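Long-range contact in soluble lytic murein transglycosylase (Escherichia coli, PDB 1QSA), which cleaves the glycosidic bonds between N-acetylmuramic acid and N-acetylglucosamine in peptidoglycan, leaving a 1,6-anhydro bond in the N-acetylmuramic acid product: residues 279-293 with 307-321. Residues are numbered along the deposited sequence; the frame is centred on the assembly and turned at random.
Sequences IMRSQSTSLIERRVR and WLARLPMEAKEKDEW. With SO4 (sulfate ion), chain D.
OE2 of E289 is gripped by two donors: K318 NZ, 2.8 Å away on its syn lone pair in a salt bridge, and W321 NE1, which gives it a nearly straight bond of 2.9 Å (177°) in the indole plane. The oxygen meets that N-H on its anti side, 23° out of the carboxylate plane. L311 packs against both E289 and W321, its CD2 3.5 Å from E289 CG and its CD1 over one face of the W321 ring. W321 CZ2 lies over one guanidinium face of R293, offset toward its rim, while R293 NH2 pairs with E577 of helix 572-578. Here helices 269-280 and 285-298 meet helices 301-310 and 319-331 within the alpha-superhelix. W307 is a knob among I279, M280, R291 and V292. R291 CG, anti to the backbone N (chi1 -173°), sits 3.5 Å from the centroid of the W307 five-membered ring in a CH-pi contact; a bend at chi2 turns the guanidinium to put W307 NE1 over its centre, and D276 holds R291 NE. M280 SD adds an oblique Met-aromatic contact with the W307 ring. With an alanine in place of W307, a gap would probably open among I279, M280 and V292 and the R291 chain lose the ring it lies against. M280 CE sits over the R310 guanidinium, whose NH2 bonds weakly to M280 O at 2.7 Å.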
# COMPACT_ATOMS: atom_id res chain seq x y z
N ILE A 279 15.43 25.04 7.02
CA ILE A 279 15.79 23.65 7.30
C ILE A 279 16.84 23.54 8.40
O ILE A 279 16.80 22.60 9.19
CB ILE A 279 16.22 22.89 6.02
CG1 ILE A 279 15.10 22.94 4.98
CG2 ILE A 279 16.48 21.42 6.35
CD1 ILE A 279 15.49 22.42 3.63
N MET A 280 17.74 24.52 8.48
CA MET A 280 18.77 24.54 9.53
C MET A 280 18.14 24.65 10.92
O MET A 280 18.68 24.13 11.90
CB MET A 280 19.75 25.71 9.32
CG MET A 280 20.78 25.49 8.22
SD MET A 280 21.90 24.12 8.58
CE MET A 280 22.97 24.86 9.83
N ARG A 281 16.98 25.30 10.98
CA ARG A 281 16.24 25.48 12.23
C ARG A 281 15.16 24.42 12.46
O ARG A 281 14.43 24.47 13.45
CB ARG A 281 15.59 26.87 12.24
CG ARG A 281 16.58 28.01 12.23
CD ARG A 281 15.94 29.29 12.75
NE ARG A 281 15.46 30.16 11.68
CZ ARG A 281 14.83 31.31 11.88
NH1 ARG A 281 14.56 31.72 13.12
NH2 ARG A 281 14.44 32.04 10.85
N SER A 282 15.07 23.46 11.54
CA SER A 282 14.06 22.41 11.62
C SER A 282 14.41 21.22 12.50
O SER A 282 15.58 20.91 12.73
CB SER A 282 13.70 21.92 10.22
OG SER A 282 12.66 20.96 10.26
N GLN A 283 13.36 20.56 12.99
CA GLN A 283 13.48 19.36 13.81
C GLN A 283 12.95 18.18 12.99
O GLN A 283 12.97 17.03 13.46
CB GLN A 283 12.65 19.49 15.10
CG GLN A 283 13.02 20.67 15.99
CD GLN A 283 14.46 20.64 16.42
OE1 GLN A 283 14.99 19.59 16.78
NE2 GLN A 283 15.12 21.80 16.37
N SER A 284 12.47 18.46 11.78
CA SER A 284 11.90 17.44 10.91
C SER A 284 12.93 16.57 10.20
O SER A 284 13.64 17.04 9.30
CB SER A 284 10.98 18.09 9.87
OG SER A 284 10.48 17.13 8.96
N THR A 285 12.99 15.30 10.59
CA THR A 285 13.90 14.35 9.96
C THR A 285 13.62 14.19 8.46
O THR A 285 14.54 14.22 7.64
CB THR A 285 13.82 12.98 10.64
OG1 THR A 285 14.35 13.08 11.96
CG2 THR A 285 14.61 11.93 9.85
N SER A 286 12.35 14.03 8.10
CA SER A 286 12.01 13.83 6.69
C SER A 286 12.38 15.04 5.83
O SER A 286 12.82 14.86 4.70
CB SER A 286 10.52 13.46 6.53
OG SER A 286 9.70 14.47 7.06
N LEU A 287 12.24 16.25 6.37
CA LEU A 287 12.60 17.47 5.63
C LEU A 287 14.12 17.53 5.39
O LEU A 287 14.57 17.84 4.28
CB LEU A 287 12.13 18.71 6.37
CG LEU A 287 12.46 20.07 5.74
CD1 LEU A 287 11.91 20.18 4.30
CD2 LEU A 287 11.89 21.18 6.63
N ILE A 288 14.90 17.22 6.42
CA ILE A 288 16.36 17.22 6.31
C ILE A 288 16.78 16.15 5.30
O ILE A 288 17.65 16.40 4.48
CB ILE A 288 17.03 16.96 7.68
CG1 ILE A 288 16.67 18.09 8.65
CG2 ILE A 288 18.56 16.86 7.51
CD1 ILE A 288 16.91 17.77 10.14
N GLU A 289 16.13 14.99 5.33
CA GLU A 289 16.44 13.92 4.38
C GLU A 289 16.14 14.36 2.94
O GLU A 289 16.88 14.03 2.01
CB GLU A 289 15.65 12.65 4.71
CG GLU A 289 16.19 11.93 5.95
CD GLU A 289 15.37 10.72 6.34
OE1 GLU A 289 14.12 10.79 6.27
OE2 GLU A 289 15.97 9.69 6.70
N ARG A 290 15.03 15.09 2.76
CA ARG A 290 14.69 15.59 1.42
C ARG A 290 15.79 16.55 0.94
O ARG A 290 16.16 16.54 -0.24
CB ARG A 290 13.33 16.29 1.41
CG ARG A 290 12.91 16.83 0.02
CD ARG A 290 12.85 15.73 -1.05
NE ARG A 290 12.57 16.25 -2.40
CZ ARG A 290 13.51 16.59 -3.28
NH1 ARG A 290 14.79 16.45 -2.98
NH2 ARG A 290 13.17 17.05 -4.48
N ARG A 291 16.34 17.34 1.86
CA ARG A 291 17.41 18.29 1.54
C ARG A 291 18.70 17.54 1.19
O ARG A 291 19.47 17.98 0.32
CB ARG A 291 17.64 19.27 2.69
CG ARG A 291 18.63 20.38 2.36
CD ARG A 291 18.25 21.12 1.09
NE ARG A 291 19.21 22.17 0.73
CZ ARG A 291 20.31 21.97 0.02
NH1 ARG A 291 20.64 20.74 -0.38
NH2 ARG A 291 21.11 23.00 -0.26
N VAL A 292 18.96 16.43 1.88
CA VAL A 292 20.13 15.59 1.59
C VAL A 292 19.97 15.04 0.17
O VAL A 292 20.93 14.99 -0.61
CB VAL A 292 20.23 14.38 2.58
CG1 VAL A 292 21.24 13.35 2.09
CG2 VAL A 292 20.60 14.87 3.99
N ARG A 293 18.75 14.63 -0.17
CA ARG A 293 18.49 14.10 -1.50
C ARG A 293 18.68 15.15 -2.58
O ARG A 293 19.15 14.82 -3.68
CB ARG A 293 17.10 13.45 -1.59
CG ARG A 293 17.03 12.14 -0.78
CD ARG A 293 15.76 11.33 -1.02
NE ARG A 293 15.87 10.04 -0.34
CZ ARG A 293 15.41 9.78 0.89
NH1 ARG A 293 14.68 10.67 1.54
NH2 ARG A 293 15.61 8.59 1.43
N TRP A 307 24.47 18.66 4.98
CA TRP A 307 23.16 18.12 5.30
C TRP A 307 23.11 16.73 5.94
O TRP A 307 22.27 16.47 6.79
CB TRP A 307 22.25 18.26 4.07
CG TRP A 307 22.03 19.72 3.73
CD1 TRP A 307 22.55 20.39 2.67
CD2 TRP A 307 21.29 20.68 4.50
NE1 TRP A 307 22.19 21.72 2.73
CE2 TRP A 307 21.42 21.93 3.84
CE3 TRP A 307 20.54 20.62 5.69
CZ2 TRP A 307 20.82 23.10 4.32
CZ3 TRP A 307 19.94 21.78 6.17
CH2 TRP A 307 20.09 23.00 5.48
N LEU A 308 24.04 15.84 5.58
CA LEU A 308 24.08 14.51 6.19
C LEU A 308 24.36 14.68 7.69
O LEU A 308 23.84 13.93 8.52
CB LEU A 308 25.18 13.65 5.58
CG LEU A 308 24.89 12.33 4.86
CD1 LEU A 308 25.74 11.25 5.48
CD2 LEU A 308 23.42 11.94 4.87
N ALA A 309 25.20 15.66 8.02
CA ALA A 309 25.55 15.93 9.40
C ALA A 309 24.40 16.53 10.21
O ALA A 309 24.41 16.45 11.45
CB ALA A 309 26.79 16.86 9.46
N ARG A 310 23.42 17.14 9.54
CA ARG A 310 22.27 17.73 10.22
C ARG A 310 21.21 16.69 10.61
O ARG A 310 20.28 16.99 11.37
CB ARG A 310 21.60 18.82 9.37
CG ARG A 310 22.51 19.97 8.97
CD ARG A 310 22.97 20.75 10.18
NE ARG A 310 21.86 21.42 10.86
CZ ARG A 310 22.01 22.21 11.92
NH1 ARG A 310 23.22 22.42 12.42
NH2 ARG A 310 20.96 22.78 12.48
N LEU A 311 21.32 15.48 10.07
CA LEU A 311 20.38 14.42 10.40
C LEU A 311 20.52 14.02 11.86
O LEU A 311 21.63 14.04 12.41
CB LEU A 311 20.66 13.18 9.56
CG LEU A 311 20.28 13.25 8.08
CD1 LEU A 311 20.91 12.09 7.34
CD2 LEU A 311 18.77 13.24 7.95
N PRO A 312 19.39 13.74 12.54
CA PRO A 312 19.55 13.34 13.93
C PRO A 312 20.22 11.97 13.95
O PRO A 312 20.19 11.23 12.97
CB PRO A 312 18.10 13.29 14.45
CG PRO A 312 17.28 13.10 13.24
CD PRO A 312 17.97 13.93 12.18
N MET A 313 20.88 11.66 15.06
CA MET A 313 21.61 10.41 15.24
C MET A 313 20.80 9.19 14.78
O MET A 313 21.32 8.31 14.08
CB MET A 313 21.99 10.28 16.72
CG MET A 313 22.76 9.04 17.08
SD MET A 313 22.81 8.88 18.90
CE MET A 313 21.18 8.20 19.19
N GLU A 314 19.53 9.15 15.15
CA GLU A 314 18.66 8.03 14.79
C GLU A 314 18.55 7.80 13.28
O GLU A 314 18.62 6.66 12.80
CB GLU A 314 17.28 8.24 15.41
CG GLU A 314 17.26 8.20 16.96
CD GLU A 314 17.69 9.50 17.65
OE1 GLU A 314 17.89 10.55 16.99
OE2 GLU A 314 17.79 9.48 18.90
N ALA A 315 18.39 8.88 12.52
CA ALA A 315 18.27 8.77 11.07
C ALA A 315 19.56 8.25 10.42
O ALA A 315 19.51 7.53 9.43
CB ALA A 315 17.88 10.11 10.47
N LYS A 316 20.70 8.57 11.02
CA LYS A 316 22.00 8.15 10.50
C LYS A 316 22.23 6.64 10.53
O LYS A 316 23.20 6.14 9.94
CB LYS A 316 23.13 8.88 11.23
CG LYS A 316 23.16 10.37 10.96
CD LYS A 316 24.33 11.02 11.71
CE LYS A 316 24.32 12.52 11.57
NZ LYS A 316 25.45 13.13 12.34
N GLU A 317 21.34 5.93 11.22
CA GLU A 317 21.39 4.47 11.33
C GLU A 317 20.91 3.81 10.02
O GLU A 317 21.19 2.64 9.77
CB GLU A 317 20.45 3.97 12.44
CG GLU A 317 20.65 4.61 13.81
CD GLU A 317 21.79 4.00 14.60
OE1 GLU A 317 22.43 3.04 14.13
OE2 GLU A 317 22.04 4.50 15.72
N LYS A 318 20.15 4.55 9.22
CA LYS A 318 19.60 3.99 7.98
C LYS A 318 20.66 3.60 6.96
O LYS A 318 21.68 4.29 6.81
CB LYS A 318 18.59 4.96 7.37
CG LYS A 318 17.39 5.27 8.27
CD LYS A 318 16.47 6.31 7.62
CE LYS A 318 15.33 6.69 8.54
NZ LYS A 318 14.44 7.75 7.94
N ASP A 319 20.41 2.49 6.26
CA ASP A 319 21.32 1.97 5.23
C ASP A 319 21.84 3.06 4.30
O ASP A 319 23.04 3.18 4.09
CB ASP A 319 20.61 0.95 4.33
CG ASP A 319 20.46 -0.40 4.97
OD1 ASP A 319 20.85 -0.59 6.15
OD2 ASP A 319 19.94 -1.30 4.27
N GLU A 320 20.91 3.81 3.71
CA GLU A 320 21.29 4.87 2.78
C GLU A 320 22.26 5.89 3.34
O GLU A 320 23.25 6.24 2.68
CB GLU A 320 20.05 5.58 2.20
CG GLU A 320 19.12 6.25 3.22
CD GLU A 320 17.94 5.41 3.60
OE1 GLU A 320 18.08 4.17 3.69
OE2 GLU A 320 16.85 5.98 3.85
N TRP A 321 22.03 6.34 4.57
CA TRP A 321 22.89 7.36 5.16
C TRP A 321 24.24 6.81 5.59
O TRP A 321 25.23 7.55 5.62
CB TRP A 321 22.16 8.14 6.25
CG TRP A 321 20.82 8.68 5.79
CD1 TRP A 321 19.68 8.74 6.54
CD2 TRP A 321 20.46 9.17 4.48
NE1 TRP A 321 18.64 9.23 5.79
CE2 TRP A 321 19.09 9.51 4.52
CE3 TRP A 321 21.16 9.35 3.27
CZ2 TRP A 321 18.39 10.02 3.40
CZ3 TRP A 321 20.47 9.86 2.16
CH2 TRP A 321 19.10 10.18 2.24
S SO4 D . 9.40 14.16 10.85
O1 SO4 D . 9.99 13.40 9.74
O2 SO4 D . 10.41 14.33 11.92
O3 SO4 D . 8.92 15.47 10.40
O4 SO4 D . 8.25 13.39 11.39
O HOH W 1 18.90 21.22 10.45
O HOH W 2 15.28 8.09 4.32